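Local coordinates for glucosidase (PDB 5Z3K), which probably hydrolyses O-glycosidic bonds as a family 39 glycoside hydrolase, acting as a beta-glucosidase in a deep-sea bacterium, at residues I6-V11 with G423-I428; W46-V51 with A333-G338; G367-I372 with E479-S484; L373-A378 with S473-I478; V440-A445 with M453-E458. All blocks are in the same frame, centred on the assembly; numbering follows the deposited sequence.

In the fold
Strand 6-13 near the N terminus opens contact 1, whose partner strand 423-429 comes more than 400 residues later. Contact 2 lies within that long span: 46-51, the last turn of helix 43-48 and the loop after it, meets helix 329-341, which comes after the last barrel strand. Strand 369-376 then opens contacts 3 and 4 before contact 1 has closed, so both cross contact 1. Contact 5, a local hairpin, forms inside their loops. Strand 474-482 closes contact 4 first and contact 3 last, leaving contact 4 within contact 3. Contacts 1, 3, 4 and 5 build one mixed sheet, and the helix of contact 2 packs against it.

Contact 1 (I6-V11 with G423-I428)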
# COMPACT_ATOMS: atom_id res chain seq x y z
N ILE A 6 6.25 29.62 11.07
CA ILE A 6 5.15 28.90 11.69
C ILE A 6 4.04 28.76 10.65
O ILE A 6 3.54 29.77 10.14
CB ILE A 6 4.64 29.60 12.95
CG1 ILE A 6 5.79 29.83 13.95
CG2 ILE A 6 3.50 28.81 13.60
CD1 ILE A 6 6.35 28.56 14.58
N ALA A 7 3.68 27.52 10.34
CA ALA A 7 2.57 27.27 9.44
C ALA A 7 1.24 27.54 10.13
O ALA A 7 1.07 27.29 11.33
CB ALA A 7 2.61 25.83 8.92
N LYS A 8 0.27 28.04 9.37
CA LYS A 8 -1.04 28.41 9.90
C LYS A 8 -2.11 27.53 9.27
O LYS A 8 -2.38 27.63 8.07
CB LYS A 8 -1.31 29.90 9.64
CG LYS A 8 -0.52 30.79 10.59
CD LYS A 8 -0.45 32.21 10.07
CE LYS A 8 0.34 33.12 11.00
NZ LYS A 8 0.40 34.51 10.46
N LEU A 9 -2.75 26.69 10.08
CA LEU A 9 -3.71 25.71 9.61
C LEU A 9 -5.08 25.99 10.21
O LEU A 9 -5.18 26.42 11.36
CB LEU A 9 -3.29 24.28 9.97
CG LEU A 9 -1.95 23.84 9.39
CD1 LEU A 9 -1.46 22.56 10.06
CD2 LEU A 9 -2.13 23.65 7.89
N SER A 10 -6.12 25.75 9.43
CA SER A 10 -7.48 25.87 9.94
C SER A 10 -8.32 24.71 9.43
O SER A 10 -8.21 24.32 8.26
CB SER A 10 -8.12 27.20 9.53
OG SER A 10 -7.89 27.46 8.17
N VAL A 11 -9.17 24.18 10.31
CA VAL A 11 -10.05 23.06 10.03
C VAL A 11 -11.47 23.44 10.43
O VAL A 11 -11.68 24.01 11.50
CB VAL A 11 -9.61 21.80 10.80
CG1 VAL A 11 -10.72 20.74 10.80
CG2 VAL A 11 -8.33 21.25 10.22
N GLY A 423 7.30 24.90 13.05
CA GLY A 423 6.15 24.60 13.86
C GLY A 423 4.88 25.05 13.16
O GLY A 423 4.91 25.50 12.01
N TYR A 424 3.77 24.92 13.87
CA TYR A 424 2.47 25.20 13.30
C TYR A 424 1.55 25.74 14.39
O TYR A 424 1.75 25.48 15.58
CB TYR A 424 1.85 23.94 12.65
CG TYR A 424 1.45 22.90 13.68
CD1 TYR A 424 0.19 22.93 14.28
CD2 TYR A 424 2.35 21.92 14.09
CE1 TYR A 424 -0.16 22.01 15.25
CE2 TYR A 424 1.99 20.98 15.04
CZ TYR A 424 0.74 21.03 15.62
OH TYR A 424 0.39 20.11 16.58
N THR A 425 0.54 26.47 13.97
CA THR A 425 -0.62 26.69 14.81
C THR A 425 -1.84 26.27 14.01
O THR A 425 -1.87 26.43 12.79
CB THR A 425 -0.73 28.13 15.32
OG1 THR A 425 -1.88 28.25 16.17
CG2 THR A 425 -0.85 29.11 14.15
N LEU A 426 -2.83 25.68 14.69
CA LEU A 426 -3.94 25.00 14.04
C LEU A 426 -5.23 25.40 14.73
O LEU A 426 -5.38 25.17 15.93
CB LEU A 426 -3.75 23.47 14.11
CG LEU A 426 -4.99 22.60 13.87
CD1 LEU A 426 -5.49 22.76 12.42
CD2 LEU A 426 -4.70 21.12 14.18
N GLU A 427 -6.17 25.98 13.99
CA GLU A 427 -7.45 26.38 14.57
C GLU A 427 -8.55 25.45 14.05
O GLU A 427 -8.81 25.40 12.84
CB GLU A 427 -7.79 27.83 14.26
CG GLU A 427 -9.15 28.26 14.80
CD GLU A 427 -9.28 29.75 15.03
OE1 GLU A 427 -8.26 30.48 14.95
OE2 GLU A 427 -10.40 30.21 15.31
N ILE A 428 -9.20 24.74 14.97
CA ILE A 428 -10.31 23.86 14.63
C ILE A 428 -11.59 24.51 15.12
O ILE A 428 -11.75 24.75 16.32
CB ILE A 428 -10.14 22.46 15.25
CG1 ILE A 428 -8.76 21.88 14.94
CG2 ILE A 428 -11.22 21.54 14.75
CD1 ILE A 428 -7.78 21.90 16.11
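Leu426 reaches across to Leu9 and Val11 with a single methyl. Its CG is anti to the backbone N (chi1 162°), and a chi2 of 65° then places CD1 3.6 Å from Leu9 CB and 3.9 Å from Val11 CG2. Further on, Val11 and Ile428 lie side by side and point the same way, with Val11 CG1 4.1 Å from Ile428 CG2. These are neighbouring parallel strands of the mixed beta sheet beside the TIM barrel: five backbone hydrogen bonds alternate between the strands, from Ala7 N to Gly423 O (2.9 Å) through to Val11 N and Glu427 O (2.8 Å). The face carrying Ala7, Leu9, Val11, Tyr424, Leu426 and Ile428 is buried and packs on strands 357-363 and 369-376, where Ile372 and Ile374 receive it. Tyr424 turns its hydroxyl out of this pair to bond Glu476. The other face, with Lys8, Thr425, Ser10 and Glu427, is more exposed; here Lys8 CG meets Thr425 CG2 at 4.0 Å. At the N-terminal end Ile6 lays CG2 3.7 Å from Tyr424 C, while its CD1 approaches the CA of Gly423, a residue with no side chain to stand in the way.

Contact 2 (W46-V51 with A333-G338); sequences WRNAQV and AFQLVG
Ala49 CB fits against helix 329-341 between the Phe334 ring and the backbone beside it, lying 3.7 Å from both Phe334 CE2 and Gln335 CA. Phe334 CG is anti to the backbone N (chi1 -178°), and its ring ends nearer the other segment than its CB direction would suggest. Val51 meets the same ring at its edge, near the ring plane, with CG2 3.7 Å from Phe334 CZ. Helix 43-48 and helix 329-341 are the first and last of the helices that follow strands of the TIM barrel, so this contact joins the two ends of the ring of helices; Thr26 of strand 25-27 touches both Phe334 and Val51. The first helix ends in a Schellman motif at Gln50, whose positive phi turns the chain away. Just before it, Ala49 O comes within 3.0 Å of Gly338 CA in a CA-H...O contact, an approach that leaves no room for a CB on residue 338. A water bonds to both Gln50 O and Gly338 O. Asn48 ND2 donates to Gln335 OE1 at 2.8 Å and 170°, with the amide planes turned 69° apart. Gln335 NE2 is bound to Thr331 O, which can only accept; this supports NE2 on that side and OE1 toward Asn48 ND2, so a flipped amide would be unlikely.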
# COMPACT_ATOMS: atom_id res chain seq x y z
N TRP A 46 -0.84 -3.75 13.07
CA TRP A 46 -1.68 -3.58 11.87
C TRP A 46 -3.11 -3.22 12.26
O TRP A 46 -3.74 -2.37 11.63
CB TRP A 46 -1.65 -4.86 11.03
CG TRP A 46 -0.41 -5.12 10.25
CD1 TRP A 46 0.83 -4.60 10.46
CD2 TRP A 46 -0.29 -5.97 9.10
NE1 TRP A 46 1.71 -5.07 9.52
CE2 TRP A 46 1.05 -5.92 8.67
CE3 TRP A 46 -1.19 -6.79 8.40
CZ2 TRP A 46 1.52 -6.64 7.57
CZ3 TRP A 46 -0.73 -7.52 7.31
CH2 TRP A 46 0.61 -7.44 6.90
N ARG A 47 -3.63 -3.86 13.31
CA ARG A 47 -4.96 -3.52 13.81
C ARG A 47 -5.03 -2.08 14.27
O ARG A 47 -5.94 -1.33 13.89
CB ARG A 47 -5.35 -4.46 14.96
CG ARG A 47 -6.75 -4.22 15.49
CD ARG A 47 -6.89 -4.68 16.94
NE ARG A 47 -5.83 -4.12 17.78
CZ ARG A 47 -5.78 -2.86 18.20
NH1 ARG A 47 -6.74 -2.00 17.88
NH2 ARG A 47 -4.75 -2.47 18.95
N ASN A 48 -4.06 -1.65 15.09
CA ASN A 48 -4.05 -0.28 15.57
C ASN A 48 -3.87 0.72 14.44
O ASN A 48 -4.38 1.85 14.51
CB ASN A 48 -2.94 -0.10 16.61
CG ASN A 48 -3.16 1.10 17.47
OD1 ASN A 48 -4.23 1.26 18.06
ND2 ASN A 48 -2.17 1.99 17.53
N ALA A 49 -3.14 0.34 13.39
CA ALA A 49 -3.01 1.20 12.22
C ALA A 49 -4.25 1.18 11.33
O ALA A 49 -4.28 1.91 10.33
CB ALA A 49 -1.78 0.76 11.39
N GLN A 50 -5.23 0.34 11.63
CA GLN A 50 -6.43 0.19 10.80
C GLN A 50 -6.09 -0.13 9.35
O GLN A 50 -6.65 0.46 8.41
CB GLN A 50 -7.32 1.44 10.90
CG GLN A 50 -7.55 1.86 12.36
CD GLN A 50 -8.98 2.27 12.64
OE1 GLN A 50 -9.93 1.71 12.08
NE2 GLN A 50 -9.15 3.25 13.52
N VAL A 51 -5.15 -1.06 9.15
CA VAL A 51 -4.90 -1.61 7.82
C VAL A 51 -6.21 -2.13 7.25
O VAL A 51 -6.94 -2.85 7.93
CB VAL A 51 -3.83 -2.73 7.90
CG1 VAL A 51 -3.81 -3.58 6.61
CG2 VAL A 51 -2.44 -2.13 8.19
N ALA A 333 4.50 6.60 12.23
CA ALA A 333 3.81 7.29 11.15
C ALA A 333 2.82 6.37 10.44
O ALA A 333 1.72 6.79 10.05
CB ALA A 333 4.82 7.86 10.15
N PHE A 334 3.19 5.10 10.27
CA PHE A 334 2.30 4.14 9.62
C PHE A 334 0.97 4.03 10.36
O PHE A 334 -0.09 4.03 9.73
CB PHE A 334 2.99 2.78 9.52
CG PHE A 334 2.17 1.73 8.82
CD1 PHE A 334 2.13 1.67 7.43
CD2 PHE A 334 1.47 0.78 9.55
CE1 PHE A 334 1.39 0.69 6.78
CE2 PHE A 334 0.72 -0.21 8.90
CZ PHE A 334 0.68 -0.25 7.52
N GLN A 335 1.01 3.97 11.70
CA GLN A 335 -0.22 3.89 12.47
C GLN A 335 -1.01 5.19 12.41
O GLN A 335 -2.23 5.17 12.25
CB GLN A 335 0.09 3.53 13.93
CG GLN A 335 0.65 2.11 14.11
CD GLN A 335 1.15 1.87 15.52
OE1 GLN A 335 0.38 1.55 16.42
NE2 GLN A 335 2.45 2.05 15.72
N LEU A 336 -0.34 6.34 12.57
CA LEU A 336 -1.08 7.61 12.57
C LEU A 336 -1.72 7.87 11.21
O LEU A 336 -2.84 8.41 11.14
CB LEU A 336 -0.16 8.76 12.94
CG LEU A 336 0.63 8.65 14.25
CD1 LEU A 336 1.31 9.98 14.50
CD2 LEU A 336 -0.25 8.25 15.41
N VAL A 337 -1.04 7.50 10.12
CA VAL A 337 -1.64 7.61 8.79
C VAL A 337 -2.90 6.75 8.70
O VAL A 337 -3.97 7.21 8.31
CB VAL A 337 -0.62 7.22 7.70
CG1 VAL A 337 -1.34 6.95 6.40
CG2 VAL A 337 0.45 8.29 7.53
N GLY A 338 -2.78 5.47 9.04
CA GLY A 338 -3.92 4.58 8.91
C GLY A 338 -5.10 5.03 9.74
O GLY A 338 -6.25 4.91 9.31
O HOH W 1 -7.30 3.00 7.53

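Contact 3 (G367-I372 with E479-S484)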
# COMPACT_ATOMS: atom_id res chain seq x y z
N GLY A 367 -19.11 10.73 14.63
CA GLY A 367 -18.95 12.15 14.85
C GLY A 367 -18.21 12.55 16.11
O GLY A 367 -18.05 13.75 16.36
N ASP A 368 -17.73 11.60 16.91
CA ASP A 368 -17.15 11.91 18.21
C ASP A 368 -15.63 12.05 18.19
O ASP A 368 -15.04 12.36 19.23
CB ASP A 368 -17.53 10.83 19.23
CG ASP A 368 -18.93 11.03 19.81
OD1 ASP A 368 -19.45 12.16 19.72
OD2 ASP A 368 -19.49 10.05 20.35
N THR A 369 -14.98 11.83 17.06
CA THR A 369 -13.52 11.86 16.98
C THR A 369 -13.11 12.62 15.73
O THR A 369 -13.50 12.24 14.63
CB THR A 369 -12.94 10.44 16.96
OG1 THR A 369 -13.30 9.74 18.16
CG2 THR A 369 -11.42 10.50 16.84
N ILE A 370 -12.32 13.69 15.91
CA ILE A 370 -11.68 14.41 14.80
C ILE A 370 -10.20 14.04 14.78
O ILE A 370 -9.55 14.04 15.84
CB ILE A 370 -11.82 15.93 14.97
CG1 ILE A 370 -13.24 16.34 15.44
CG2 ILE A 370 -11.30 16.68 13.74
CD1 ILE A 370 -14.32 16.06 14.46
N ARG A 371 -9.65 13.75 13.60
CA ARG A 371 -8.22 13.45 13.45
C ARG A 371 -7.58 14.41 12.46
O ARG A 371 -8.07 14.55 11.33
CB ARG A 371 -7.99 12.01 12.99
CG ARG A 371 -8.38 11.00 14.05
CD ARG A 371 -8.03 9.56 13.67
NE ARG A 371 -8.37 8.72 14.82
CZ ARG A 371 -9.08 7.60 14.77
NH1 ARG A 371 -9.53 7.13 13.61
NH2 ARG A 371 -9.33 6.94 15.90
N ILE A 372 -6.48 15.04 12.87
CA ILE A 372 -5.76 15.98 12.01
C ILE A 372 -4.31 15.51 11.93
O ILE A 372 -3.60 15.50 12.94
CB ILE A 372 -5.83 17.43 12.51
CG1 ILE A 372 -7.29 17.92 12.58
CG2 ILE A 372 -5.02 18.33 11.58
CD1 ILE A 372 -7.79 18.15 14.03
N GLU A 479 -5.77 14.60 17.90
CA GLU A 479 -7.04 13.90 18.04
C GLU A 479 -7.91 14.69 19.00
O GLU A 479 -7.52 14.92 20.15
CB GLU A 479 -6.81 12.48 18.55
CG GLU A 479 -7.99 11.58 18.32
CD GLU A 479 -7.59 10.12 18.42
OE1 GLU A 479 -7.18 9.53 17.39
OE2 GLU A 479 -7.66 9.59 19.54
N ILE A 480 -9.09 15.10 18.54
CA ILE A 480 -10.06 15.81 19.37
C ILE A 480 -11.30 14.94 19.54
O ILE A 480 -11.86 14.45 18.55
CB ILE A 480 -10.44 17.17 18.76
CG1 ILE A 480 -9.18 17.96 18.44
CG2 ILE A 480 -11.32 17.96 19.72
CD1 ILE A 480 -9.43 19.11 17.54
N THR A 481 -11.71 14.72 20.79
CA THR A 481 -12.83 13.83 21.06
C THR A 481 -13.85 14.49 21.97
O THR A 481 -13.53 15.36 22.79
CB THR A 481 -12.37 12.53 21.71
OG1 THR A 481 -11.59 12.85 22.87
CG2 THR A 481 -11.54 11.74 20.73
N ARG A 482 -15.11 14.08 21.80
CA ARG A 482 -16.14 14.49 22.74
C ARG A 482 -15.92 13.80 24.07
O ARG A 482 -15.60 12.60 24.12
CB ARG A 482 -17.53 14.15 22.19
CG ARG A 482 -18.67 14.60 23.09
CD ARG A 482 -20.02 14.25 22.49
NE ARG A 482 -20.15 12.83 22.24
CZ ARG A 482 -20.53 11.94 23.16
NH1 ARG A 482 -20.82 12.34 24.39
NH2 ARG A 482 -20.61 10.66 22.84
N VAL A 483 -16.05 14.55 25.16
CA VAL A 483 -15.92 13.99 26.50
C VAL A 483 -17.32 13.70 27.02
O VAL A 483 -18.16 14.60 27.12
CB VAL A 483 -15.15 14.93 27.44
CG1 VAL A 483 -15.38 14.52 28.89
CG2 VAL A 483 -13.67 14.89 27.12
N SER A 484 -17.58 12.43 27.32
CA SER A 484 -18.88 11.98 27.82
C SER A 484 -19.23 12.66 29.14
O SER A 484 -18.65 12.35 30.18
CB SER A 484 -18.89 10.46 28.00
OG SER A 484 -18.13 9.82 26.99
O HOH W 2 -9.35 7.28 19.02
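Asp368 and Arg482 make a two-pronged, side-on salt bridge: Arg482 NE is 2.7 Å from Asp368 OD1, and NH2 is 2.8 Å from OD2. Both carboxylate oxygens lie close to the guanidinium plane, yet the donors come from above the carboxylate plane, since the two flat groups are turned 54° apart. A bend at chi3 (58°) places the NE of Arg482 for this grip. The second pair is single-pronged. Arg371, its chain extended from CG to NE, runs beside Glu479 and points the same way, with NE 2.9 Å from Glu479 OE1. Water 2 joins Arg371 NH2 (3.1 Å) to Glu479 OE2, so both carboxylate oxygens are tied to the same guanidinium, one directly and one through water.

The Arg371-Glu479 pair belongs to an antiparallel part of the mixed sheet next to the barrel, and Asp368-Arg482 lies at its end. The hydrogen-bonded pair here is Ile370 with Ile480, Ile370 N lying 2.8 Å from Ile480 O, and its non-hydrogen-bonded neighbours, Thr369 with Thr481 and Arg371 with Glu479, hold their side chains on the opposite face from the isoleucines. On that polar face Thr369 and Thr481 lie side by side, OG1 of the first 3.7 Å from CG2 of the second.

On the other face Ile372 CD1 meets Ile480 CD1 at 4.0 Å, and Ile428 and Leu426 of strand 423-429 pack on this apolar layer. Trp433 touches Ile370, Ile480 and Arg482. Asp366 OD1 accepts a bond from Asp368 N, and Gln339 O, in helix 329-341, takes a bond from Arg371 NH1.

Contact 4 (L373-A378 with S473-I478)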
# COMPACT_ATOMS: atom_id res chain seq x y z
N LEU A 373 -3.90 15.11 10.74
CA LEU A 373 -2.58 14.53 10.49
C LEU A 373 -1.72 15.56 9.79
O LEU A 373 -2.17 16.18 8.82
CB LEU A 373 -2.72 13.28 9.63
CG LEU A 373 -1.40 12.60 9.26
CD1 LEU A 373 -0.81 11.89 10.51
CD2 LEU A 373 -1.63 11.60 8.16
N ILE A 374 -0.50 15.76 10.28
CA ILE A 374 0.43 16.75 9.74
C ILE A 374 1.79 16.11 9.57
O ILE A 374 2.34 15.56 10.53
CB ILE A 374 0.55 17.98 10.67
CG1 ILE A 374 -0.81 18.60 10.97
CG2 ILE A 374 1.54 18.99 10.07
CD1 ILE A 374 -0.78 19.54 12.17
N SER A 375 2.36 16.21 8.37
CA SER A 375 3.74 15.79 8.15
C SER A 375 4.54 16.97 7.64
O SER A 375 4.10 17.69 6.74
CB SER A 375 3.84 14.63 7.15
OG SER A 375 5.20 14.24 6.98
N ASN A 376 5.72 17.16 8.23
CA ASN A 376 6.67 18.18 7.80
C ASN A 376 7.86 17.45 7.18
O ASN A 376 8.76 17.00 7.88
CB ASN A 376 7.09 19.05 8.99
CG ASN A 376 7.83 20.31 8.56
OD1 ASN A 376 7.93 20.60 7.37
ND2 ASN A 376 8.33 21.06 9.53
N TYR A 377 7.83 17.31 5.85
CA TYR A 377 8.84 16.56 5.11
C TYR A 377 9.57 17.48 4.14
O TYR A 377 8.95 18.27 3.43
CB TYR A 377 8.20 15.40 4.33
CG TYR A 377 9.22 14.71 3.45
CD1 TYR A 377 10.10 13.78 3.98
CD2 TYR A 377 9.36 15.06 2.11
CE1 TYR A 377 11.06 13.18 3.19
CE2 TYR A 377 10.33 14.47 1.32
CZ TYR A 377 11.17 13.53 1.87
OH TYR A 377 12.13 12.93 1.09
N ALA A 378 10.90 17.33 4.07
CA ALA A 378 11.72 18.14 3.17
C ALA A 378 12.43 17.24 2.18
O ALA A 378 13.17 16.33 2.58
CB ALA A 378 12.73 18.98 3.96
N SER A 473 10.97 16.46 9.09
CA SER A 473 11.06 15.02 9.37
C SER A 473 10.31 14.66 10.65
O SER A 473 10.80 13.88 11.48
CB SER A 473 12.51 14.54 9.41
OG SER A 473 13.21 14.91 8.23
N GLY A 474 9.12 15.22 10.81
CA GLY A 474 8.26 14.87 11.93
C GLY A 474 6.82 14.74 11.46
O GLY A 474 6.41 15.36 10.47
N VAL A 475 6.07 13.91 12.18
CA VAL A 475 4.68 13.59 11.88
C VAL A 475 3.87 13.74 13.16
O VAL A 475 4.27 13.24 14.21
CB VAL A 475 4.54 12.16 11.30
CG1 VAL A 475 3.08 11.84 10.99
CG2 VAL A 475 5.40 12.00 10.05
N GLU A 476 2.77 14.48 13.08
CA GLU A 476 1.92 14.69 14.24
C GLU A 476 0.44 14.45 13.99
O GLU A 476 -0.12 14.92 13.00
CB GLU A 476 2.14 16.10 14.80
CG GLU A 476 1.52 16.33 16.17
CD GLU A 476 2.38 17.21 17.06
OE1 GLU A 476 2.08 18.42 17.16
OE2 GLU A 476 3.35 16.70 17.65
N LEU A 477 -0.19 13.73 14.91
CA LEU A 477 -1.62 13.47 14.85
C LEU A 477 -2.26 14.19 16.01
O LEU A 477 -1.89 13.97 17.16
CB LEU A 477 -1.95 11.97 14.92
CG LEU A 477 -3.44 11.63 14.96
CD1 LEU A 477 -4.09 12.04 13.65
CD2 LEU A 477 -3.64 10.12 15.20
N ILE A 478 -3.20 15.07 15.71
CA ILE A 478 -4.00 15.75 16.72
C ILE A 478 -5.35 15.08 16.73
O ILE A 478 -6.02 15.00 15.69
CB ILE A 478 -4.14 17.25 16.42
CG1 ILE A 478 -2.76 17.90 16.28
CG2 ILE A 478 -5.02 17.92 17.49
CD1 ILE A 478 -1.83 17.67 17.46
O HOH W 3 12.23 15.41 5.93
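Leu373 and Val475 meet between antiparallel strands 369-376 and 474-482, interior neighbours in the mixed sheet, on the face that packs against helices 277-291 and 329-341 of the barrel. Leu373 CB starts 4.4 Å from Leu477 CD1, its directly opposite partner. The chain goes on with CG anti to the backbone N (chi1 178°), and a chi2 of 72° brings the first branch across: CD1 stands 3.9 Å from Val475 CG1 and also near Glu476 O, and on the helix side it meets Leu336. The second branch, CD2, touches Val337 of the same helix. Two residues along, Ser375 OG, also anti to its backbone N, passes 3.8 Å from Val475 CG2 while its polar bond goes to Ala282 O of helix 277-291.

The other face is turned toward strands 423-429 and 464-469. Here Ile374 and Glu476 form a hydrogen-bonded pair, with Glu476 N 2.8 Å from Ile374 O. The Glu476 side chain leads away from Ile374, its OE2 salt-bridged to Arg444 and Arg442, so a buried carboxylate is met by two arginines besides the hydroxyl of Tyr424, which would favour its charged form. Asn376 ND2 likewise finds carbonyls outside the pair, those of Leu470 and Tyr421.

The end of the pairing is a G1 beta bulge. Ser473, with phi at 67°, and Gly474 both face Asn376; Asn376 N bonds to Gly474 O at 3.0 Å, and Asn376 O receives Ser473 N at 2.6 Å and, weakly, Gly474 N at 3.4 Å.

Contact 5 (V440-A445 with M453-E458); sequences VVRYRA and MLDSHE
Arg442 and Asp455 join their flat ends across the hairpin of strands 438-446 and 452-459. Over one face of the guanidinium lies Leu454 CB, 3.6 Å above the plane of Arg442 and offset toward its rim. At the edge, in plane, sit Asp455 OD2 and Arg444 CZ. The grip on Asp455 is side-on: Arg442 NH2 is 2.8 Å from OD2 and NE 3.0 Å from OD1, with the guanidinium and carboxylate planes 48° apart; OD2 is met from above the carboxylate plane, and OD1 on its syn side, somewhat out of plane. Arg442 chi3 of 84° bends the chain to bring NE there. The next arginine comes close as well: Arg442 NH1 and Arg444 NH2 are 3.0 Å apart without a bond, two donors whose like charges are probably offset by Glu476, their shared counter-charge.

The His457 ring lies beside Val440, pointing the same way, with CE1 3.7 Å from Val440 CG2; Val464 and Val466 lie next to that valine.

The pairing is not regular. Val441 faces Ser456 but Tyr443 faces Met453, so strand 452-459 has one extra residue, and this is consistent with a beta bulge in which Leu454 carries helix-like torsions (psi -40°). Its N bonds to Arg442 O at 2.7 Å, and its CD1 rests on Arg444 CB.

On the opposite face Met453, a selenomethionine in this crystal, sets CB against Tyr443 CE2 and crosses Val441 at about a right angle, where its CG is packed tightly at 3.4 Å from Val441 CG1.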
# COMPACT_ATOMS: atom_id res chain seq x y z
N VAL A 440 -8.25 16.93 23.84
CA VAL A 440 -7.25 17.12 22.80
C VAL A 440 -6.05 16.25 23.14
O VAL A 440 -5.41 16.45 24.19
CB VAL A 440 -6.83 18.59 22.67
CG1 VAL A 440 -5.90 18.78 21.49
CG2 VAL A 440 -8.05 19.51 22.61
N VAL A 441 -5.73 15.31 22.27
CA VAL A 441 -4.57 14.44 22.43
C VAL A 441 -3.65 14.61 21.23
O VAL A 441 -4.11 14.82 20.10
CB VAL A 441 -5.00 12.96 22.60
CG1 VAL A 441 -3.80 12.07 22.76
CG2 VAL A 441 -5.93 12.81 23.79
N ARG A 442 -2.34 14.51 21.46
CA ARG A 442 -1.35 14.67 20.40
C ARG A 442 -0.39 13.49 20.41
O ARG A 442 0.14 13.13 21.47
CB ARG A 442 -0.59 15.98 20.59
CG ARG A 442 0.73 16.09 19.85
CD ARG A 442 1.32 17.51 20.01
NE ARG A 442 2.08 17.69 21.24
CZ ARG A 442 3.42 17.67 21.32
NH1 ARG A 442 4.15 17.46 20.24
NH2 ARG A 442 4.01 17.86 22.49
N TYR A 443 -0.16 12.89 19.23
CA TYR A 443 0.79 11.81 19.01
C TYR A 443 1.87 12.25 18.03
O TYR A 443 1.59 12.99 17.08
CB TYR A 443 0.12 10.54 18.45
CG TYR A 443 -1.10 10.08 19.21
CD1 TYR A 443 -2.34 10.67 18.98
CD2 TYR A 443 -1.02 9.05 20.14
CE1 TYR A 443 -3.47 10.25 19.67
CE2 TYR A 443 -2.14 8.63 20.83
CZ TYR A 443 -3.36 9.23 20.59
OH TYR A 443 -4.47 8.83 21.27
N ARG A 444 3.10 11.77 18.24
CA ARG A 444 4.26 12.27 17.50
C ARG A 444 5.15 11.13 17.03
O ARG A 444 5.47 10.23 17.81
CB ARG A 444 5.08 13.21 18.39
CG ARG A 444 6.43 13.60 17.83
CD ARG A 444 6.27 14.54 16.63
NE ARG A 444 5.63 15.80 16.99
CZ ARG A 444 6.29 16.90 17.33
NH1 ARG A 444 7.61 16.91 17.35
NH2 ARG A 444 5.62 18.01 17.63
N ALA A 445 5.58 11.18 15.77
CA ALA A 445 6.60 10.27 15.26
C ALA A 445 7.71 11.13 14.66
O ALA A 445 7.48 11.85 13.69
CB ALA A 445 6.03 9.30 14.23
N MSE A 453 1.66 8.97 22.44
CA MSE A 453 1.01 10.21 22.88
C MSE A 453 2.01 11.10 23.59
O MSE A 453 2.77 10.63 24.44
CB MSE A 453 -0.16 9.90 23.80
CG MSE A 453 -0.90 11.13 24.28
SE MSE A 453 -2.14 10.73 25.72
CE MSE A 453 -3.23 9.34 24.89
N LEU A 454 2.01 12.39 23.25
CA LEU A 454 2.94 13.31 23.91
C LEU A 454 2.29 14.12 25.02
O LEU A 454 2.91 14.32 26.07
CB LEU A 454 3.55 14.26 22.88
CG LEU A 454 4.53 13.63 21.88
CD1 LEU A 454 5.62 14.62 21.53
CD2 LEU A 454 5.13 12.32 22.41
N ASP A 455 1.06 14.57 24.81
CA ASP A 455 0.35 15.34 25.82
C ASP A 455 -1.13 15.30 25.52
O ASP A 455 -1.57 14.78 24.48
CB ASP A 455 0.85 16.79 25.90
CG ASP A 455 1.08 17.41 24.54
OD1 ASP A 455 0.34 17.07 23.60
OD2 ASP A 455 2.00 18.25 24.42
N SER A 456 -1.91 15.87 26.43
CA SER A 456 -3.36 15.89 26.32
C SER A 456 -3.91 16.84 27.37
O SER A 456 -3.29 17.06 28.41
CB SER A 456 -3.97 14.50 26.49
OG SER A 456 -3.93 14.12 27.84
N HIS A 457 -5.10 17.35 27.09
CA HIS A 457 -5.83 18.18 28.04
C HIS A 457 -7.30 18.13 27.67
O HIS A 457 -7.68 17.66 26.59
CB HIS A 457 -5.30 19.62 28.06
CG HIS A 457 -5.82 20.46 26.93
ND1 HIS A 457 -5.15 20.60 25.74
CD2 HIS A 457 -6.94 21.21 26.82
CE1 HIS A 457 -5.83 21.40 24.94
NE2 HIS A 457 -6.93 21.78 25.57
N GLU A 458 -8.12 18.61 28.59
CA GLU A 458 -9.55 18.73 28.36
C GLU A 458 -9.94 20.20 28.44
O GLU A 458 -9.34 20.99 29.19
CB GLU A 458 -10.35 17.90 29.36
CG GLU A 458 -9.96 16.42 29.39
CD GLU A 458 -11.06 15.52 29.92
OE1 GLU A 458 -12.05 16.05 30.48
OE2 GLU A 458 -10.95 14.28 29.77
O HOH W 4 -2.69 18.52 23.83